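Local structure of HdaB,HdaA (Adhesin), HUS-associated diffuse adherence (Escherichia coli, 5D55) at residues Met22-His27 against Asn112-Pro117; Gly45-Ile50 against Ser125-Ile130. The protein serves as the minor tip subunit of the Hda (AAF/IV) chaperone-usher pilus of enteroaggregative E. coli, probably contributing to adhesion. One frame throughout, in Å; residues are numbered along the deposited sequence.

Contact 1 (Met22-His27 against Asn112-Pro117)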
ATOM      1  N   MET B  22      16.265 -29.655 -17.872  1.00 30.25           N
ATOM      2  CA  MET B  22      17.167 -30.080 -18.934  1.00 30.09           C
ATOM      3  C   MET B  22      16.407 -30.154 -20.257  1.00 29.60           C
ATOM      4  O   MET B  22      15.395 -30.854 -20.381  1.00 29.63           O
ATOM      5  CB  MET B  22      17.823 -31.424 -18.591  1.00 31.34           C
ATOM      6  CG  MET B  22      18.876 -31.911 -19.609  1.00 33.46           C
ATOM      7  SD  MET B  22      20.250 -30.765 -19.798  1.00 32.84           S
ATOM      8  CE  MET B  22      21.146 -31.010 -18.252  1.00 35.12           C
ATOM      9  N   GLY B  23      16.898 -29.419 -21.244  1.00 28.27           N
ATOM     10  CA  GLY B  23      16.289 -29.423 -22.568  1.00 28.54           C
ATOM     11  C   GLY B  23      15.804 -28.033 -22.907  1.00 27.39           C
ATOM     12  O   GLY B  23      15.576 -27.208 -22.020  1.00 26.30           O
ATOM     13  N   ASN B  24      15.650 -27.773 -24.195  1.00 27.05           N
ATOM     14  CA  ASN B  24      15.312 -26.427 -24.652  1.00 27.76           C
ATOM     15  C   ASN B  24      14.166 -26.376 -25.664  1.00 27.85           C
ATOM     16  O   ASN B  24      13.946 -25.344 -26.284  1.00 30.07           O
ATOM     17  CB  ASN B  24      16.559 -25.740 -25.219  1.00 26.79           C
ATOM     18  CG  ASN B  24      16.915 -26.222 -26.610  1.00 29.07           C
ATOM     19  OD1 ASN B  24      16.790 -27.403 -26.922  1.00 30.05           O
ATOM     20  ND2 ASN B  24      17.371 -25.302 -27.456  1.00 29.99           N
ATOM     21  N   LEU B  25      13.463 -27.489 -25.842  1.00 28.42           N
ATOM     22  CA  LEU B  25      12.258 -27.514 -26.671  1.00 29.87           C
ATOM     23  C   LEU B  25      11.100 -27.383 -25.695  1.00 30.92           C
ATOM     24  O   LEU B  25      10.552 -28.379 -25.207  1.00 31.85           O
ATOM     25  CB  LEU B  25      12.182 -28.799 -27.505  1.00 31.59           C
ATOM     26  CG  LEU B  25      13.325 -28.996 -28.519  1.00 32.31           C
ATOM     27  CD1 LEU B  25      13.155 -30.272 -29.357  1.00 33.81           C
ATOM     28  CD2 LEU B  25      13.470 -27.793 -29.445  1.00 32.48           C
ATOM     29  N   LEU B  26      10.768 -26.133 -25.377  1.00 29.52           N
ATOM     30  CA  LEU B  26       9.889 -25.855 -24.256  1.00 28.80           C
ATOM     31  C   LEU B  26       8.456 -25.600 -24.708  1.00 29.03           C
ATOM     32  O   LEU B  26       8.179 -24.649 -25.447  1.00 27.14           O
ATOM     33  CB  LEU B  26      10.439 -24.704 -23.402  1.00 28.28           C
ATOM     34  CG  LEU B  26      11.913 -24.809 -22.975  1.00 26.62           C
ATOM     35  CD1 LEU B  26      12.303 -23.661 -22.030  1.00 27.05           C
ATOM     36  CD2 LEU B  26      12.189 -26.157 -22.323  1.00 27.00           C
ATOM     37  N   HIS B  27       7.568 -26.492 -24.270  1.00 29.16           N
ATOM     38  CA  HIS B  27       6.132 -26.357 -24.475  1.00 32.01           C
ATOM     39  C   HIS B  27       5.605 -25.172 -23.681  1.00 31.61           C
ATOM     40  O   HIS B  27       6.115 -24.857 -22.605  1.00 29.08           O
ATOM     41  CB  HIS B  27       5.408 -27.633 -24.025  1.00 33.80           C
ATOM     42  CG  HIS B  27       5.558 -28.791 -24.964  1.00 36.50           C
ATOM     43  ND1 HIS B  27       4.759 -28.957 -26.075  1.00 40.74           N
ATOM     44  CD2 HIS B  27       6.393 -29.857 -24.940  1.00 37.95           C
ATOM     45  CE1 HIS B  27       5.106 -30.067 -26.704  1.00 40.19           C
ATOM     46  NE2 HIS B  27       6.089 -30.636 -26.031  1.00 40.03           N
ATOM     47  N   ASN B 112       4.956 -22.197 -27.214  1.00 32.15           N
ATOM     48  CA  ASN B 112       5.990 -23.173 -27.600  1.00 32.39           C
ATOM     49  C   ASN B 112       7.262 -22.471 -28.102  1.00 32.07           C
ATOM     50  O   ASN B 112       7.187 -21.617 -28.988  1.00 34.05           O
ATOM     51  CB  ASN B 112       5.466 -24.109 -28.692  1.00 33.80           C
ATOM     52  CG  ASN B 112       4.478 -25.150 -28.177  1.00 35.14           C
ATOM     53  OD1 ASN B 112       4.066 -25.146 -27.014  1.00 33.29           O
ATOM     54  ND2 ASN B 112       4.078 -26.050 -29.070  1.00 37.41           N
ATOM     55  N   GLN B 113       8.422 -22.817 -27.542  1.00 30.14           N
ATOM     56  CA  GLN B 113       9.667 -22.120 -27.894  1.00 31.17           C
ATOM     57  C   GLN B 113      10.878 -23.032 -27.878  1.00 31.71           C
ATOM     58  O   GLN B 113      11.078 -23.800 -26.925  1.00 31.63           O
ATOM     59  CB  GLN B 113       9.947 -20.958 -26.927  1.00 29.57           C
ATOM     60  CG  GLN B 113       9.105 -19.697 -27.128  1.00 30.40           C
ATOM     61  CD  GLN B 113       9.169 -18.792 -25.912  1.00 29.85           C
ATOM     62  OE1 GLN B 113      10.159 -18.082 -25.698  1.00 29.57           O
ATOM     63  NE2 GLN B 113       8.123 -18.829 -25.096  1.00 28.07           N
ATOM     64  N   GLN B 114      11.682 -22.934 -28.932  1.00 31.65           N
ATOM     65  CA  GLN B 114      13.021 -23.492 -28.933  1.00 32.42           C
ATOM     66  C   GLN B 114      13.901 -22.372 -28.422  1.00 31.88           C
ATOM     67  O   GLN B 114      14.149 -21.391 -29.130  1.00 33.36           O
ATOM     68  CB  GLN B 114      13.450 -23.929 -30.342  1.00 34.72           C
ATOM     69  CG  GLN B 114      14.869 -24.469 -30.384  1.00 36.91           C
ATOM     70  CD  GLN B 114      15.428 -24.672 -31.783  1.00 40.58           C
ATOM     71  OE1 GLN B 114      16.639 -24.608 -31.975  1.00 43.40           O
ATOM     72  NE2 GLN B 114      14.563 -24.932 -32.756  1.00 41.20           N
ATOM     73  N   VAL B 115      14.329 -22.507 -27.173  1.00 29.59           N
ATOM     74  CA  VAL B 115      14.994 -21.439 -26.447  1.00 28.98           C
ATOM     75  C   VAL B 115      16.479 -21.712 -26.460  1.00 29.93           C
ATOM     76  O   VAL B 115      16.922 -22.813 -26.110  1.00 29.25           O
ATOM     77  CB  VAL B 115      14.511 -21.365 -24.976  1.00 27.15           C
ATOM     78  CG1 VAL B 115      15.153 -20.175 -24.231  1.00 26.23           C
ATOM     79  CG2 VAL B 115      12.998 -21.283 -24.909  1.00 26.14           C
ATOM     80  N   HIS B 116      17.248 -20.706 -26.858  1.00 30.43           N
ATOM     81  CA  HIS B 116      18.691 -20.846 -26.904  1.00 30.31           C
ATOM     82  C   HIS B 116      19.257 -20.972 -25.495  1.00 29.67           C
ATOM     83  O   HIS B 116      18.838 -20.238 -24.599  1.00 28.99           O
ATOM     84  CB  HIS B 116      19.322 -19.650 -27.604  1.00 30.66           C
ATOM     85  CG  HIS B 116      20.771 -19.842 -27.935  1.00 31.08           C
ATOM     86  ND1 HIS B 116      21.215 -20.060 -29.226  1.00 32.96           N
ATOM     87  CD2 HIS B 116      21.874 -19.857 -27.147  1.00 29.59           C
ATOM     88  CE1 HIS B 116      22.530 -20.193 -29.214  1.00 32.44           C
ATOM     89  NE2 HIS B 116      22.954 -20.077 -27.967  1.00 33.04           N
ATOM     90  N   PRO B 117      20.204 -21.915 -25.298  1.00 29.48           N
ATOM     91  CA  PRO B 117      20.925 -22.048 -24.041  1.00 30.11           C
ATOM     92  C   PRO B 117      21.468 -20.713 -23.544  1.00 30.17           C
ATOM     93  O   PRO B 117      21.969 -19.903 -24.333  1.00 30.09           O
ATOM     94  CB  PRO B 117      22.076 -22.988 -24.400  1.00 30.57           C
ATOM     95  CG  PRO B 117      21.484 -23.887 -25.438  1.00 30.56           C
ATOM     96  CD  PRO B 117      20.508 -23.025 -26.222  1.00 30.47           C
TER

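Contact 2 (Gly45-Ile50 against Ser125-Ile130)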
ATOM      1  N   GLY B  45      -7.363 -10.078  -2.193  1.00 29.33           N
ATOM      2  CA  GLY B  45      -6.593 -10.972  -3.041  1.00 27.31           C
ATOM      3  C   GLY B  45      -5.199 -10.453  -3.312  1.00 27.31           C
ATOM      4  O   GLY B  45      -4.753  -9.491  -2.685  1.00 26.10           O
ATOM      5  N   PHE B  46      -4.524 -11.094  -4.260  1.00 25.06           N
ATOM      6  CA  PHE B  46      -3.130 -10.795  -4.557  1.00 25.76           C
ATOM      7  C   PHE B  46      -3.022 -10.318  -5.995  1.00 24.18           C
ATOM      8  O   PHE B  46      -3.863 -10.670  -6.832  1.00 23.07           O
ATOM      9  CB  PHE B  46      -2.255 -12.049  -4.404  1.00 25.65           C
ATOM     10  CG  PHE B  46      -2.191 -12.611  -2.994  1.00 27.58           C
ATOM     11  CD1 PHE B  46      -1.139 -12.285  -2.150  1.00 28.72           C
ATOM     12  CD2 PHE B  46      -3.166 -13.489  -2.527  1.00 28.26           C
ATOM     13  CE1 PHE B  46      -1.050 -12.832  -0.853  1.00 31.00           C
ATOM     14  CE2 PHE B  46      -3.092 -14.033  -1.238  1.00 30.54           C
ATOM     15  CZ  PHE B  46      -2.035 -13.699  -0.398  1.00 30.42           C
ATOM     16  N   ARG B  47      -1.977  -9.534  -6.261  1.00 24.19           N
ATOM     17  CA  ARG B  47      -1.599  -9.097  -7.595  1.00 25.14           C
ATOM     18  C   ARG B  47      -0.088  -9.294  -7.772  1.00 25.04           C
ATOM     19  O   ARG B  47       0.699  -8.878  -6.915  1.00 24.68           O
ATOM     20  CB  ARG B  47      -1.948  -7.617  -7.750  1.00 27.59           C
ATOM     21  CG  ARG B  47      -1.799  -7.054  -9.146  1.00 30.49           C
ATOM     22  CD  ARG B  47      -2.096  -5.561  -9.138  1.00 34.71           C
ATOM     23  NE  ARG B  47      -1.993  -4.969 -10.469  1.00 37.26           N
ATOM     24  CZ  ARG B  47      -2.309  -3.707 -10.759  1.00 43.08           C
ATOM     25  NH1 ARG B  47      -2.750  -2.889  -9.811  1.00 42.56           N
ATOM     26  NH2 ARG B  47      -2.187  -3.263 -12.004  1.00 47.28           N
ATOM     27  N   VAL B  48       0.313  -9.933  -8.872  1.00 23.79           N
ATOM     28  CA  VAL B  48       1.734 -10.202  -9.168  1.00 22.79           C
ATOM     29  C   VAL B  48       2.008  -9.823 -10.627  1.00 23.16           C
ATOM     30  O   VAL B  48       1.124  -9.956 -11.477  1.00 20.58           O
ATOM     31  CB  VAL B  48       2.066 -11.705  -8.956  1.00 22.78           C
ATOM     32  CG1 VAL B  48       3.473 -12.045  -9.423  1.00 24.37           C
ATOM     33  CG2 VAL B  48       1.905 -12.087  -7.483  1.00 25.13           C
ATOM     34  N   TRP B  49       3.221  -9.351 -10.912  1.00 22.79           N
ATOM     35  CA  TRP B  49       3.619  -9.034 -12.281  1.00 23.76           C
ATOM     36  C   TRP B  49       5.107  -9.247 -12.519  1.00 24.32           C
ATOM     37  O   TRP B  49       5.905  -9.215 -11.585  1.00 25.03           O
ATOM     38  CB  TRP B  49       3.234  -7.598 -12.669  1.00 22.83           C
ATOM     39  CG  TRP B  49       3.844  -6.527 -11.797  1.00 24.22           C
ATOM     40  CD1 TRP B  49       4.993  -5.817 -12.045  1.00 23.75           C
ATOM     41  CD2 TRP B  49       3.328  -6.032 -10.546  1.00 24.20           C
ATOM     42  NE1 TRP B  49       5.223  -4.923 -11.029  1.00 25.33           N
ATOM     43  CE2 TRP B  49       4.220  -5.028 -10.097  1.00 25.19           C
ATOM     44  CE3 TRP B  49       2.201  -6.342  -9.767  1.00 23.62           C
ATOM     45  CZ2 TRP B  49       4.022  -4.327  -8.902  1.00 25.37           C
ATOM     46  CZ3 TRP B  49       2.002  -5.654  -8.575  1.00 24.97           C
ATOM     47  CH2 TRP B  49       2.912  -4.654  -8.152  1.00 25.87           C
ATOM     48  N   ILE B  50       5.452  -9.458 -13.782  1.00 24.36           N
ATOM     49  CA  ILE B  50       6.841  -9.573 -14.221  1.00 25.19           C
ATOM     50  C   ILE B  50       7.420  -8.196 -14.552  1.00 27.04           C
ATOM     51  O   ILE B  50       6.782  -7.387 -15.233  1.00 25.38           O
ATOM     52  CB  ILE B  50       6.955 -10.488 -15.459  1.00 25.15           C
ATOM     53  CG1 ILE B  50       6.416 -11.885 -15.138  1.00 22.68           C
ATOM     54  CG2 ILE B  50       8.422 -10.535 -15.961  1.00 25.82           C
ATOM     55  CD1 ILE B  50       6.191 -12.805 -16.374  1.00 23.80           C
ATOM     56  N   SER B 125       7.275  -8.680  -9.115  1.00 23.82           N
ATOM     57  CA  SER B 125       6.851  -7.849  -8.003  1.00 24.42           C
ATOM     58  C   SER B 125       5.426  -8.239  -7.651  1.00 24.03           C
ATOM     59  O   SER B 125       4.723  -8.855  -8.462  1.00 22.14           O
ATOM     60  CB  SER B 125       6.948  -6.362  -8.347  1.00 25.81           C
ATOM     61  OG  SER B 125       8.293  -5.989  -8.527  1.00 27.37           O
ATOM     62  N   GLY B 126       5.001  -7.905  -6.441  1.00 24.30           N
ATOM     63  CA  GLY B 126       3.661  -8.282  -6.023  1.00 24.03           C
ATOM     64  C   GLY B 126       3.188  -7.537  -4.803  1.00 25.40           C
ATOM     65  O   GLY B 126       3.991  -6.949  -4.055  1.00 25.27           O
ATOM     66  N   GLU B 127       1.872  -7.561  -4.612  1.00 25.64           N
ATOM     67  CA  GLU B 127       1.207  -6.854  -3.515  1.00 27.57           C
ATOM     68  C   GLU B 127      -0.122  -7.550  -3.241  1.00 27.95           C
ATOM     69  O   GLU B 127      -0.602  -8.335  -4.077  1.00 26.46           O
ATOM     70  CB  GLU B 127       0.965  -5.378  -3.904  1.00 28.63           C
ATOM     71  CG  GLU B 127      -0.034  -5.185  -5.062  1.00 30.53           C
ATOM     72  CD  GLU B 127      -0.062  -3.774  -5.681  1.00 33.87           C
ATOM     73  OE1 GLU B 127       0.922  -3.007  -5.581  1.00 36.47           O
ATOM     74  OE2 GLU B 127      -1.093  -3.434  -6.296  1.00 34.84           O
ATOM     75  N   CYS B 128      -0.677  -7.335  -2.051  1.00 28.53           N
ATOM     76  CA  CYS B 128      -2.082  -7.657  -1.838  0.50 29.83           C
ATOM     77  C   CYS B 128      -2.892  -6.411  -2.057  1.00 30.10           C
ATOM     78  O   CYS B 128      -2.358  -5.301  -2.005  1.00 31.18           O
ATOM     79  CB  CYS B 128      -2.343  -8.193  -0.445  0.50 32.62           C
ATOM     80  SG  CYS B 128      -1.918  -9.888  -0.336  0.50 35.51           S
ATOM     81  N   TYR B 129      -4.174  -6.584  -2.339  1.00 28.69           N
ATOM     82  CA  TYR B 129      -5.033  -5.445  -2.604  1.00 29.56           C
ATOM     83  C   TYR B 129      -6.353  -5.623  -1.867  1.00 30.48           C
ATOM     84  O   TYR B 129      -6.706  -6.739  -1.461  1.00 29.64           O
ATOM     85  CB  TYR B 129      -5.269  -5.287  -4.118  1.00 28.96           C
ATOM     86  CG  TYR B 129      -6.142  -6.384  -4.687  1.00 28.12           C
ATOM     87  CD1 TYR B 129      -7.538  -6.280  -4.655  1.00 28.76           C
ATOM     88  CD2 TYR B 129      -5.581  -7.539  -5.222  1.00 27.52           C
ATOM     89  CE1 TYR B 129      -8.350  -7.298  -5.148  1.00 28.84           C
ATOM     90  CE2 TYR B 129      -6.381  -8.555  -5.725  1.00 28.35           C
ATOM     91  CZ  TYR B 129      -7.768  -8.422  -5.688  1.00 27.85           C
ATOM     92  OH  TYR B 129      -8.557  -9.433  -6.170  1.00 27.88           O
ATOM     93  N   ILE B 130      -7.081  -4.526  -1.693  1.00 32.95           N
ATOM     94  CA  ILE B 130      -8.366  -4.559  -1.006  1.00 35.84           C
ATOM     95  C   ILE B 130      -9.486  -4.050  -1.907  1.00 36.41           C
ATOM     96  O   ILE B 130      -9.645  -2.842  -2.095  1.00 36.62           O
ATOM     97  CB  ILE B 130      -8.338  -3.720   0.285  1.00 38.40           C
ATOM     98  CG1 ILE B 130      -7.198  -4.181   1.196  1.00 39.11           C
ATOM     99  CG2 ILE B 130      -9.673  -3.810   1.009  1.00 40.57           C
ATOM    100  CD1 ILE B 130      -6.761  -3.141   2.202  1.00 41.57           C
TER
HETATM  101  O   HOH W   1      -4.068  -3.209  -7.297  1.00 36.39           O
HETATM  102  O   HOH W   2       7.999  -3.272  -9.693  1.00 39.54           O

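Contact 1 (Met22-His27 against Asn112-Pro117)
Asn-24 joins Val-115 twice, once through its backbone and once through its side chain. Its carbonyl O receives Val-115 N at 3.0 Å, and its ND2 returns a bond to Val-115 O at 2.9 Å. CG sits between the backbone N and the carbonyl carbon (chi1 77°), and from there ND2 reaches Val-115 O. Val-115 O lies close to the plane of that amide, whereas ND2 stands 46° above the plane of the carbonyl it meets. The result is a side-chain bond that prolongs the antiparallel pairing by one step. Leu-25 faces Gln-114 in a non-hydrogen-bonded pair, and the two side chains run side by side, with Leu-25 CD2 3.7 Å from Gln-114 CG. Leu-26 forms the hydrogen-bonded pair with Gln-113: Leu-26 N reaches Gln-113 O at 2.8 Å, and Leu-26 O takes Gln-113 N at 2.8 Å. The side chains of Leu-26 and Val-115 cross at about a right angle, with Leu-26 CD1 3.8 Å from Val-115 CG2. At His-27 the backbone CA lies 3.5 Å from Asn-112 OD1, an oxygen hydrogen-bonded to Asp-28 N. This small two-stranded sheet belongs to the HdaB part. Gln-113 and Val-115 rest on Leu-74 of strand 73-79, while Val-115 also packs on Val-153 in the fused HdaA part of the second subunit.

Contact 2 (Gly45-Ile50 against Ser125-Ile130)
Glu-127 O is held by Arg-47 N at 2.8 Å, in a nearly straight bond (168° at the hydrogen), and Phe-46 CA also leans a C-H on it. Glu-127 N answers to Arg-47 O at 2.9 Å, and similar pairs at Trp-49 with Ser-125 and, with one weak bond, at Gly-45 with Tyr-129 make this a regular antiparallel pairing. The side chains of Arg-47 and Glu-127 run side by side on one face. Their salt bridge is long, 3.9 Å from Arg-47 NH1 to Glu-127 OE2. A water bridges the two, accepting from Arg-47 NH1 at 2.9 Å and donating to Glu-127 OE2 at 3.1 Å; Arg-47 NH2 turns to Gln-92 O. Trp-49 CG sits between the backbone N and the carbonyl carbon (chi1 59°), and the indole lies with one face against Ser-125 CB and Gly-126 N. Ser-125 CB covers that face near the rim, 3.5 Å from Trp-49 NE1. Glu-127 OE1 instead meets the ring edge, 3.6 Å from Trp-49 CH2, its carboxylate almost perpendicular to the indole. Farther along, the Tyr-129 ring is laid against the side-chain-free backbone of Gly-45, with Gly-45 N over its face, and its hydroxyl bonds to Asn-96 O. On the other face Cys-128 is disulfide-bonded to Cys-39. Phe-46 and Val-48 point there into the HdaB core, toward strand 102-109, and Val-48 also reaches strand 73-79. Strand 94-95 pairs with 45-50 on its other edge; strand 118-132 pairs on its other side with strand 137-140, which spans the engineered linker and the start of the HdaA part. Ser-125 OG hydrogen-bonds to Thr-146 OG1 in the fused HdaA part of the second subunit, and the sheet runs on across that interface.

Contact 1 is a short, partly exposed pairing far from the centre of the chain, about 23 Å out, while contact 2 is buried about 6 Å from it. They lie about 29 Å apart, centre to centre, and do not touch, yet strands 113-114 and 118-132 follow one another in sequence, and both contacts meet the second subunit and pack onto strand 73-79. Contact 1 relies on backbone bonds extended by an asparagine amide, with little apolar packing. Contact 2 spans five residue pairs and divides its chemistry by face: a polar, aromatic and water-bridged side, and an apolar side beside a disulfide that faces the core.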